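Local coordinates for variant surface glycoprotein MITAT 1.1 (Trypanosoma brucei brucei, PDB 5LY9) that forms the dense coat on the parasite's surface and, by exchange for antigenically distinct relatives, lets the trypanosome evade the host's immune response, at residues 41-46 and 75-80; 69-74 and 274-279. One frame throughout, in Å; residues are numbered along the deposited sequence.

Contact 1 (41-46 and 75-80); sequences KIKAAE and KTNGGL. With NAG (2-acetamido-2-deoxy-beta-D-glucopyranose), chain C.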
ATOM      1  N   LYS A  41      -9.012  16.573  -6.863  1.00 20.78           N
ATOM      2  CA  LYS A  41     -10.187  17.323  -7.249  1.00 21.55           C
ATOM      3  C   LYS A  41     -10.359  18.531  -6.323  1.00 21.07           C
ATOM      4  O   LYS A  41     -10.798  19.585  -6.773  1.00 21.11           O
ATOM      5  CB  LYS A  41     -11.423  16.441  -7.141  1.00 23.27           C
ATOM      6  CG  LYS A  41     -11.447  15.398  -8.244  1.00 25.48           C
ATOM      7  CD  LYS A  41     -12.706  14.544  -8.119  1.00 29.12           C
ATOM      8  CE  LYS A  41     -12.696  13.477  -9.212  1.00 33.53           C
ATOM      9  NZ  LYS A  41     -13.819  12.549  -9.013  1.00 36.01           N
ATOM     10  N   ILE A  42     -10.076  18.359  -5.032  1.00 20.84           N
ATOM     11  CA  ILE A  42     -10.199  19.468  -4.081  1.00 21.32           C
ATOM     12  C   ILE A  42      -9.094  20.472  -4.287  1.00 21.90           C
ATOM     13  O   ILE A  42      -9.347  21.718  -4.183  1.00 22.05           O
ATOM     14  CB  ILE A  42     -10.287  18.961  -2.629  1.00 22.46           C
ATOM     15  CG1 ILE A  42     -11.528  18.071  -2.444  1.00 23.21           C
ATOM     16  CG2 ILE A  42     -10.475  20.069  -1.627  1.00 22.35           C
ATOM     17  CD1 ILE A  42     -11.470  17.328  -1.148  1.00 23.97           C
ATOM     18  N   LYS A  43      -7.902  20.014  -4.596  1.00 20.46           N
ATOM     19  CA  LYS A  43      -6.834  20.938  -5.029  1.00 20.61           C
ATOM     20  C   LYS A  43      -7.235  21.699  -6.256  1.00 20.13           C
ATOM     21  O   LYS A  43      -6.977  22.919  -6.333  1.00 20.26           O
ATOM     22  CB  LYS A  43      -5.501  20.210  -5.228  1.00 20.30           C
ATOM     23  CG  LYS A  43      -4.342  21.048  -5.648  1.00 21.10           C
ATOM     24  CD  LYS A  43      -3.908  22.150  -4.697  1.00 22.77           C
ATOM     25  CE  LYS A  43      -3.289  21.665  -3.389  1.00 23.49           C
ATOM     26  NZ  LYS A  43      -3.032  22.661  -2.282  1.00 21.96           N
ATOM     27  N   ALA A  44      -7.839  21.007  -7.240  1.00 19.71           N
ATOM     28  CA  ALA A  44      -8.267  21.738  -8.438  1.00 20.03           C
ATOM     29  C   ALA A  44      -9.272  22.843  -8.074  1.00 19.80           C
ATOM     30  O   ALA A  44      -9.212  23.952  -8.591  1.00 19.83           O
ATOM     31  CB  ALA A  44      -8.843  20.801  -9.450  1.00 20.40           C
ATOM     32  N   ALA A  45     -10.166  22.571  -7.146  1.00 20.15           N
ATOM     33  CA  ALA A  45     -11.134  23.568  -6.735  1.00 21.08           C
ATOM     34  C   ALA A  45     -10.456  24.756  -6.039  1.00 21.10           C
ATOM     35  O   ALA A  45     -10.810  25.927  -6.304  1.00 20.41           O
ATOM     36  CB  ALA A  45     -12.195  22.958  -5.858  1.00 21.82           C
ATOM     37  N   GLU A  46      -9.469  24.477  -5.167  1.00 20.26           N
ATOM     38  CA  GLU A  46      -8.661  25.508  -4.609  1.00 20.25           C
ATOM     39  C   GLU A  46      -8.067  26.389  -5.691  1.00 20.50           C
ATOM     40  O   GLU A  46      -8.133  27.618  -5.633  1.00 19.55           O
ATOM     41  CB  GLU A  46      -7.565  24.912  -3.708  1.00 20.32           C
ATOM     42  CG  GLU A  46      -6.652  25.961  -3.098  1.00 19.89           C
ATOM     43  CD  GLU A  46      -5.392  25.445  -2.478  1.00 20.56           C
ATOM     44  OE1 GLU A  46      -5.200  24.236  -2.342  1.00 21.03           O
ATOM     45  OE2 GLU A  46      -4.544  26.279  -2.086  1.00 20.16           O
ATOM     46  N   LYS A  75      -8.963  21.482   3.012  1.00 21.03           N
ATOM     47  CA  LYS A  75      -9.449  20.145   2.772  1.00 20.95           C
ATOM     48  C   LYS A  75      -8.481  19.318   1.947  1.00 20.20           C
ATOM     49  O   LYS A  75      -8.291  18.136   2.243  1.00 20.69           O
ATOM     50  CB  LYS A  75     -10.809  20.136   2.142  1.00 21.15           C
ATOM     51  CG  LYS A  75     -11.887  20.584   3.149  1.00 22.71           C
ATOM     52  CD  LYS A  75     -12.175  19.562   4.283  1.00 23.84           C
ATOM     53  CE  LYS A  75     -12.848  18.314   3.765  1.00 25.32           C
ATOM     54  NZ  LYS A  75     -12.789  17.110   4.603  1.00 26.56           N
ATOM     55  N   THR A  76      -7.873  19.886   0.906  1.00 18.37           N
ATOM     56  CA  THR A  76      -6.914  19.103   0.131  1.00 18.84           C
ATOM     57  C   THR A  76      -5.596  18.890   0.886  1.00 18.30           C
ATOM     58  O   THR A  76      -5.071  17.812   0.943  1.00 19.59           O
ATOM     59  CB  THR A  76      -6.687  19.719  -1.251  1.00 18.86           C
ATOM     60  OG1 THR A  76      -5.903  18.814  -2.005  1.00 19.80           O
ATOM     61  CG2 THR A  76      -6.008  21.090  -1.172  1.00 19.57           C
ATOM     62  N   ASN A  77      -5.119  19.906   1.577  1.00 19.30           N
ATOM     63  CA  ASN A  77      -3.857  19.818   2.271  1.00 18.69           C
ATOM     64  C   ASN A  77      -3.969  18.895   3.464  1.00 18.96           C
ATOM     65  O   ASN A  77      -3.114  18.040   3.674  1.00 18.63           O
ATOM     66  CB  ASN A  77      -3.423  21.192   2.671  1.00 19.08           C
ATOM     67  CG  ASN A  77      -3.084  22.073   1.481  1.00 19.91           C
ATOM     68  OD1 ASN A  77      -2.571  21.605   0.473  1.00 21.28           O
ATOM     69  ND2 ASN A  77      -3.297  23.364   1.652  1.00 19.41           N
ATOM     70  N   GLY A  78      -5.087  18.971   4.174  1.00 18.53           N
ATOM     71  CA  GLY A  78      -5.340  18.130   5.344  1.00 19.17           C
ATOM     72  C   GLY A  78      -5.616  16.705   4.874  1.00 19.35           C
ATOM     73  O   GLY A  78      -5.218  15.738   5.526  1.00 20.58           O
ATOM     74  N   GLY A  79      -6.324  16.550   3.777  1.00 19.06           N
ATOM     75  CA  GLY A  79      -6.575  15.210   3.181  1.00 19.38           C
ATOM     76  C   GLY A  79      -5.299  14.451   2.819  1.00 19.88           C
ATOM     77  O   GLY A  79      -5.120  13.257   3.192  1.00 19.74           O
ATOM     78  N   LEU A  80      -4.377  15.161   2.156  1.00 18.64           N
ATOM     79  CA  LEU A  80      -3.111  14.536   1.784  1.00 19.41           C
ATOM     80  C   LEU A  80      -2.314  14.148   3.051  1.00 19.76           C
ATOM     81  O   LEU A  80      -1.752  13.063   3.101  1.00 19.00           O
ATOM     82  CB  LEU A  80      -2.275  15.434   0.841  1.00 19.48           C
ATOM     83  CG  LEU A  80      -1.025  14.785   0.211  1.00 20.90           C
ATOM     84  CD1 LEU A  80      -1.297  13.492  -0.576  1.00 22.63           C
ATOM     85  CD2 LEU A  80      -0.303  15.776  -0.721  1.00 20.98           C
TER
HETATM   86  C1  NAG C   2     -15.940  20.804  -8.633  1.00 28.27           C
HETATM   87  C2  NAG C   2     -15.394  21.923  -9.467  1.00 28.69           C
HETATM   88  C3  NAG C   2     -16.059  22.021 -10.840  1.00 28.56           C
HETATM   89  C4  NAG C   2     -16.070  20.658 -11.539  1.00 30.44           C
HETATM   90  C5  NAG C   2     -16.679  19.668 -10.554  1.00 29.69           C
HETATM   91  C6  NAG C   2     -16.814  18.250 -11.075  1.00 30.85           C
HETATM   92  C7  NAG C   2     -14.501  24.027  -8.660  1.00 32.13           C
HETATM   93  C8  NAG C   2     -14.810  25.373  -8.104  1.00 35.50           C
HETATM   94  N2  NAG C   2     -15.535  23.241  -8.850  1.00 28.88           N
HETATM   95  O3  NAG C   2     -15.405  22.996 -11.698  1.00 28.99           O
HETATM   96  O4  NAG C   2     -16.676  20.697 -12.882  1.00 33.47           O
HETATM   97  O5  NAG C   2     -15.857  19.603  -9.358  1.00 29.34           O
HETATM   98  O6  NAG C   2     -15.530  17.817 -11.440  1.00 31.23           O
HETATM   99  O7  NAG C   2     -13.380  23.634  -8.870  1.00 35.40           O
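Helix segments 41-46 and 75-80 run nearly antiparallel, at 152° between their directions and 8.8 Å between their axes, and come nearest at the CA atoms of Ile42 and Thr76, 5.4 Å apart. Thr76 takes the largest share of the packing. Its chi1 of -172° sets OG1 anti to its own backbone N, where it hydrogen-bonds the carbonyl of Ile39 on helix 24-55, one turn before Lys43, and puts CG2 in the crowded position between N and carbonyl carbon. From there CG2 points at the polar ends of Lys43 and Glu46, 3.5 Å from Glu46 OE1. Ile42 packs its CG2 branch 3.6 Å from Thr76 N and 3.8 Å from Lys75 CB. The Lys43 chain crosses Thr76 at about a right angle and is bent at chi2 and chi3, which curls its ammonium back over the threonine methyl. There NZ bridges the helices: it makes a salt bridge of 2.7 Å to the syn lone pair of Glu46 OE1 and donates to Asn77 OD1 at 3.0 Å, from above the amide carbonyl plane. The other oxygen of Glu46 and the ND2 of Asn77 hydrogen-bond the hydroxyl of Tyr47 of the second subunit, so this buried charge pair lies at the dimer interface. On another side of helix 24-55, Ala45 CA lies 3.1 Å from O7 of the N-acetylglucosamine of chain C. The arrangement belongs to the long antiparallel helical hairpin, helices 24-55 and 62-114, of the A-type variant surface glycoprotein N-terminal domain.

Contact 2 (69-74 and 274-279); sequences RGYFAR and QPTLKA. With NAG (2-acetamido-2-deoxy-beta-D-glucopyranose), chain B; GOL (glycerol), chain G.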
ATOM      1  N   ARG A  69     -11.916  29.370  -1.105  1.00 19.91           N
ATOM      2  CA  ARG A  69     -10.521  29.035  -1.488  1.00 20.77           C
ATOM      3  C   ARG A  69      -9.816  28.464  -0.284  1.00 20.89           C
ATOM      4  O   ARG A  69      -9.134  27.461  -0.388  1.00 19.76           O
ATOM      5  CB  ARG A  69      -9.862  30.302  -1.974  1.00 21.51           C
ATOM      6  CG  ARG A  69      -8.373  30.173  -2.334  1.00 22.34           C
ATOM      7  CD  ARG A  69      -7.451  30.854  -1.352  1.00 22.74           C
ATOM      8  NE  ARG A  69      -6.105  30.795  -1.903  1.00 23.64           N
ATOM      9  CZ  ARG A  69      -5.602  31.652  -2.792  1.00 24.15           C
ATOM     10  NH1 ARG A  69      -6.237  32.752  -3.188  1.00 23.24           N
ATOM     11  NH2 ARG A  69      -4.429  31.395  -3.301  1.00 24.99           N
ATOM     12  N   GLY A  70      -9.986  29.140   0.847  1.00 20.53           N
ATOM     13  CA  GLY A  70      -9.383  28.666   2.120  1.00 19.37           C
ATOM     14  C   GLY A  70      -9.893  27.326   2.532  1.00 20.53           C
ATOM     15  O   GLY A  70      -9.103  26.479   3.019  1.00 20.07           O
ATOM     16  N   TYR A  71     -11.205  27.094   2.338  1.00 19.50           N
ATOM     17  CA  TYR A  71     -11.812  25.826   2.636  1.00 20.89           C
ATOM     18  C   TYR A  71     -11.256  24.695   1.803  1.00 20.16           C
ATOM     19  O   TYR A  71     -10.826  23.649   2.314  1.00 19.44           O
ATOM     20  CB  TYR A  71     -13.314  25.940   2.530  1.00 20.83           C
ATOM     21  CG  TYR A  71     -14.031  24.673   2.460  1.00 21.41           C
ATOM     22  CD1 TYR A  71     -14.467  24.036   3.585  1.00 22.71           C
ATOM     23  CD2 TYR A  71     -14.278  24.112   1.237  1.00 22.45           C
ATOM     24  CE1 TYR A  71     -15.065  22.825   3.499  1.00 23.50           C
ATOM     25  CE2 TYR A  71     -14.847  22.917   1.121  1.00 24.03           C
ATOM     26  CZ  TYR A  71     -15.289  22.259   2.263  1.00 24.06           C
ATOM     27  OH  TYR A  71     -15.987  21.040   2.123  1.00 28.43           O
ATOM     28  N   PHE A  72     -11.231  24.902   0.517  1.00 19.88           N
ATOM     29  CA  PHE A  72     -10.687  23.844  -0.333  1.00 20.24           C
ATOM     30  C   PHE A  72      -9.212  23.589  -0.037  1.00 19.57           C
ATOM     31  O   PHE A  72      -8.771  22.438  -0.014  1.00 20.33           O
ATOM     32  CB  PHE A  72     -10.841  24.204  -1.837  1.00 20.75           C
ATOM     33  CG  PHE A  72     -12.275  24.217  -2.310  1.00 20.74           C
ATOM     34  CD1 PHE A  72     -13.092  23.136  -2.117  1.00 21.15           C
ATOM     35  CD2 PHE A  72     -12.783  25.301  -3.009  1.00 21.64           C
ATOM     36  CE1 PHE A  72     -14.448  23.113  -2.541  1.00 21.62           C
ATOM     37  CE2 PHE A  72     -14.127  25.328  -3.411  1.00 21.37           C
ATOM     38  CZ  PHE A  72     -14.942  24.255  -3.171  1.00 21.41           C
ATOM     39  N   ALA A  73      -8.444  24.636   0.190  1.00 19.27           N
ATOM     40  CA  ALA A  73      -7.052  24.450   0.629  1.00 19.09           C
ATOM     41  C   ALA A  73      -6.922  23.612   1.889  1.00 19.27           C
ATOM     42  O   ALA A  73      -6.163  22.632   1.891  1.00 18.70           O
ATOM     43  CB  ALA A  73      -6.379  25.771   0.823  1.00 18.74           C
ATOM     44  N   ARG A  74      -7.650  23.941   2.928  1.00 19.30           N
ATOM     45  CA  ARG A  74      -7.586  23.095   4.141  1.00 20.96           C
ATOM     46  C   ARG A  74      -7.935  21.676   3.824  1.00 20.71           C
ATOM     47  O   ARG A  74      -7.319  20.748   4.349  1.00 19.93           O
ATOM     48  CB  ARG A  74      -8.468  23.599   5.312  1.00 21.80           C
ATOM     49  CG  ARG A  74      -7.871  24.774   6.028  1.00 22.47           C
ATOM     50  CD  ARG A  74      -8.404  24.862   7.454  1.00 23.92           C
ATOM     51  NE  ARG A  74      -7.839  25.988   8.153  1.00 24.65           N
ATOM     52  CZ  ARG A  74      -8.234  26.402   9.334  1.00 27.51           C
ATOM     53  NH1 ARG A  74      -9.190  25.755  10.022  1.00 29.31           N
ATOM     54  NH2 ARG A  74      -7.667  27.464   9.855  1.00 27.65           N
ATOM     55  N   GLN A 274     -20.299  22.655   8.973  1.00 25.12           N
ATOM     56  CA  GLN A 274     -19.145  22.188   8.217  1.00 24.00           C
ATOM     57  C   GLN A 274     -17.929  22.716   8.965  1.00 22.81           C
ATOM     58  O   GLN A 274     -17.648  23.935   8.974  1.00 22.89           O
ATOM     59  CB  GLN A 274     -19.252  22.710   6.788  1.00 23.97           C
ATOM     60  CG  GLN A 274     -20.451  22.185   6.002  1.00 24.75           C
ATOM     61  CD  GLN A 274     -20.475  22.652   4.591  1.00 24.44           C
ATOM     62  OE1 GLN A 274     -19.483  23.108   4.069  1.00 25.70           O
ATOM     63  NE2 GLN A 274     -21.601  22.525   3.959  1.00 25.28           N
ATOM     64  N   PRO A 275     -17.228  21.823   9.695  1.00 23.63           N
ATOM     65  CA  PRO A 275     -16.309  22.409  10.707  1.00 24.69           C
ATOM     66  C   PRO A 275     -15.139  23.181  10.123  1.00 23.91           C
ATOM     67  O   PRO A 275     -14.715  24.187  10.743  1.00 22.41           O
ATOM     68  CB  PRO A 275     -15.827  21.216  11.568  1.00 26.23           C
ATOM     69  CG  PRO A 275     -16.389  20.037  10.908  1.00 27.82           C
ATOM     70  CD  PRO A 275     -17.441  20.374   9.920  1.00 26.42           C
ATOM     71  N   THR A 276     -14.711  22.824   8.913  1.00 23.69           N
ATOM     72  CA  THR A 276     -13.564  23.499   8.306  1.00 23.99           C
ATOM     73  C   THR A 276     -14.066  24.864   7.844  1.00 24.92           C
ATOM     74  O   THR A 276     -13.402  25.869   8.009  1.00 22.94           O
ATOM     75  CB  THR A 276     -13.015  22.700   7.132  1.00 24.21           C
ATOM     76  OG1 THR A 276     -12.607  21.414   7.623  1.00 24.54           O
ATOM     77  CG2 THR A 276     -11.876  23.426   6.454  1.00 26.27           C
ATOM     78  N   LEU A 277     -15.249  24.874   7.227  1.00 23.53           N
ATOM     79  CA  LEU A 277     -15.841  26.153   6.789  1.00 24.78           C
ATOM     80  C   LEU A 277     -16.017  27.099   7.962  1.00 24.66           C
ATOM     81  O   LEU A 277     -15.643  28.268   7.913  1.00 24.10           O
ATOM     82  CB  LEU A 277     -17.177  25.916   6.026  1.00 24.61           C
ATOM     83  CG  LEU A 277     -17.648  27.077   5.160  1.00 25.20           C
ATOM     84  CD1 LEU A 277     -16.679  27.312   4.029  1.00 25.46           C
ATOM     85  CD2 LEU A 277     -19.072  26.814   4.682  1.00 24.57           C
ATOM     86  N   LYS A 278     -16.637  26.616   9.011  1.00 24.57           N
ATOM     87  CA  LYS A 278     -16.965  27.452  10.139  1.00 26.05           C
ATOM     88  C   LYS A 278     -15.685  28.005  10.758  1.00 25.80           C
ATOM     89  O   LYS A 278     -15.624  29.196  11.121  1.00 25.10           O
ATOM     90  CB  LYS A 278     -17.759  26.600  11.187  1.00 27.99           C
ATOM     91  CG  LYS A 278     -18.192  27.391  12.393  1.00 30.08           C
ATOM     92  CD  LYS A 278     -18.685  26.469  13.485  1.00 32.60           C
ATOM     93  CE  LYS A 278     -19.430  27.323  14.473  1.00 35.42           C
ATOM     94  NZ  LYS A 278     -19.687  26.502  15.707  1.00 37.45           N
ATOM     95  N   ALA A 279     -14.667  27.130  10.890  1.00 24.51           N
ATOM     96  CA  ALA A 279     -13.369  27.569  11.527  1.00 24.95           C
ATOM     97  C   ALA A 279     -12.703  28.634  10.702  1.00 25.34           C
ATOM     98  O   ALA A 279     -12.117  29.593  11.247  1.00 24.54           O
ATOM     99  CB  ALA A 279     -12.440  26.417  11.710  1.00 26.57           C
TER
HETATM  100  C1  NAG B   1     -15.623  19.221  -3.679  1.00 24.26           C
HETATM  101  C2  NAG B   1     -15.357  18.232  -4.803  1.00 26.74           C
HETATM  102  C3  NAG B   1     -14.792  18.893  -6.011  1.00 25.48           C
HETATM  103  C4  NAG B   1     -15.753  20.019  -6.415  1.00 26.21           C
HETATM  104  C5  NAG B   1     -15.953  20.975  -5.249  1.00 25.07           C
HETATM  105  C6  NAG B   1     -16.952  22.113  -5.500  1.00 25.57           C
HETATM  106  C7  NAG B   1     -14.814  15.940  -4.162  1.00 29.10           C
HETATM  107  C8  NAG B   1     -13.786  14.946  -3.693  1.00 27.88           C
HETATM  108  N2  NAG B   1     -14.427  17.206  -4.346  1.00 26.07           N
HETATM  109  O3  NAG B   1     -14.708  17.950  -7.071  1.00 27.81           O
HETATM  110  O4  NAG B   1     -15.126  20.723  -7.483  1.00 28.15           O
HETATM  111  O5  NAG B   1     -16.482  20.248  -4.170  1.00 24.75           O
HETATM  112  O6  NAG B   1     -18.169  21.573  -6.038  1.00 26.16           O
HETATM  113  O7  NAG B   1     -15.964  15.611  -4.342  1.00 29.56           O
HETATM  114  C1  GOL G 408     -18.487  24.573   1.263  1.00 36.49           C
HETATM  115  O1  GOL G 408     -19.774  24.360   1.787  1.00 33.09           O
HETATM  116  C2  GOL G 408     -18.384  23.776   0.024  1.00 36.00           C
HETATM  117  O2  GOL G 408     -19.253  24.310  -1.003  1.00 33.48           O
HETATM  118  C3  GOL G 408     -18.804  22.357   0.507  1.00 36.19           C
HETATM  119  O3  GOL G 408     -17.779  21.498   0.126  1.00 34.31           O
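Segment 69-74 of helix 62-114 meets the first turn of helix 275-285 at 132° between directions, with axes 9.3 Å apart and Tyr71 and Leu277 nearest by their CA atoms. Gln274 occupies the N-cap position of the shorter helix. With CG anti to its backbone N (chi1 165°), Tyr71 turns its ring toward helix 275-285: the CD1 edge meets the backbone, 3.8 Å from Leu277 N, while Tyr71 CB packs on Leu277 CD1 at 3.9 Å. Thr276 places CG2 anti to its own N and pushes this methyl between Tyr71 and the aliphatic part of Arg74, 3.6 Å from Arg74 CB. Its OG1 is hydrogen-bonded to Glu267. The Arg74 chain, extended from CG to NE, runs antiparallel alongside the Thr276 side chain, bringing NH1 to 3.7 Å from Ala279 CB, whereas NH2 makes a salt bridge with Asp348 of the second subunit. A glycerol, likely a crystallisation additive, sets C1 over the rim of one Tyr71 face; its O3 hydrogen-bonds Tyr71 OH at 2.7 Å and its O1 donates to Gln274 OE1 at 2.6 Å. Tyr71 OH is also hydrogen-bonded to Glu267 N. The polar link from Tyr71 to Gln274 thus runs through the glycerol, and other polar ends turn to Glu267, Gly269 and the second subunit, so direct cohesion of the segments rests on van der Waals packing.

How the contacts relate
Both contacts use helix 62-114 in consecutive segments, 69-74 and 75-80, with centres about 10 Å apart. Contact 1 is the more deeply buried and joins the two long helices to each other; contact 2 is partly buried and packs helix 275-285 on helix 62-114. Phe72 and Ala73 tie the two by packing: the CG2 of Ile42 lies 3.3 Å from Phe72 O, and the CD of Glu46 lies 3.5 Å from Ala73 CB. Their chemistry differs accordingly, with a lysine-centred polar link across contact 1 and apolar packing across contact 2. Both reach the second subunit, through its Tyr47 and Asp348, and sugar of a glycan attached to the protein, probably N-linked at Asn266, lies alongside Ala45 and Phe72.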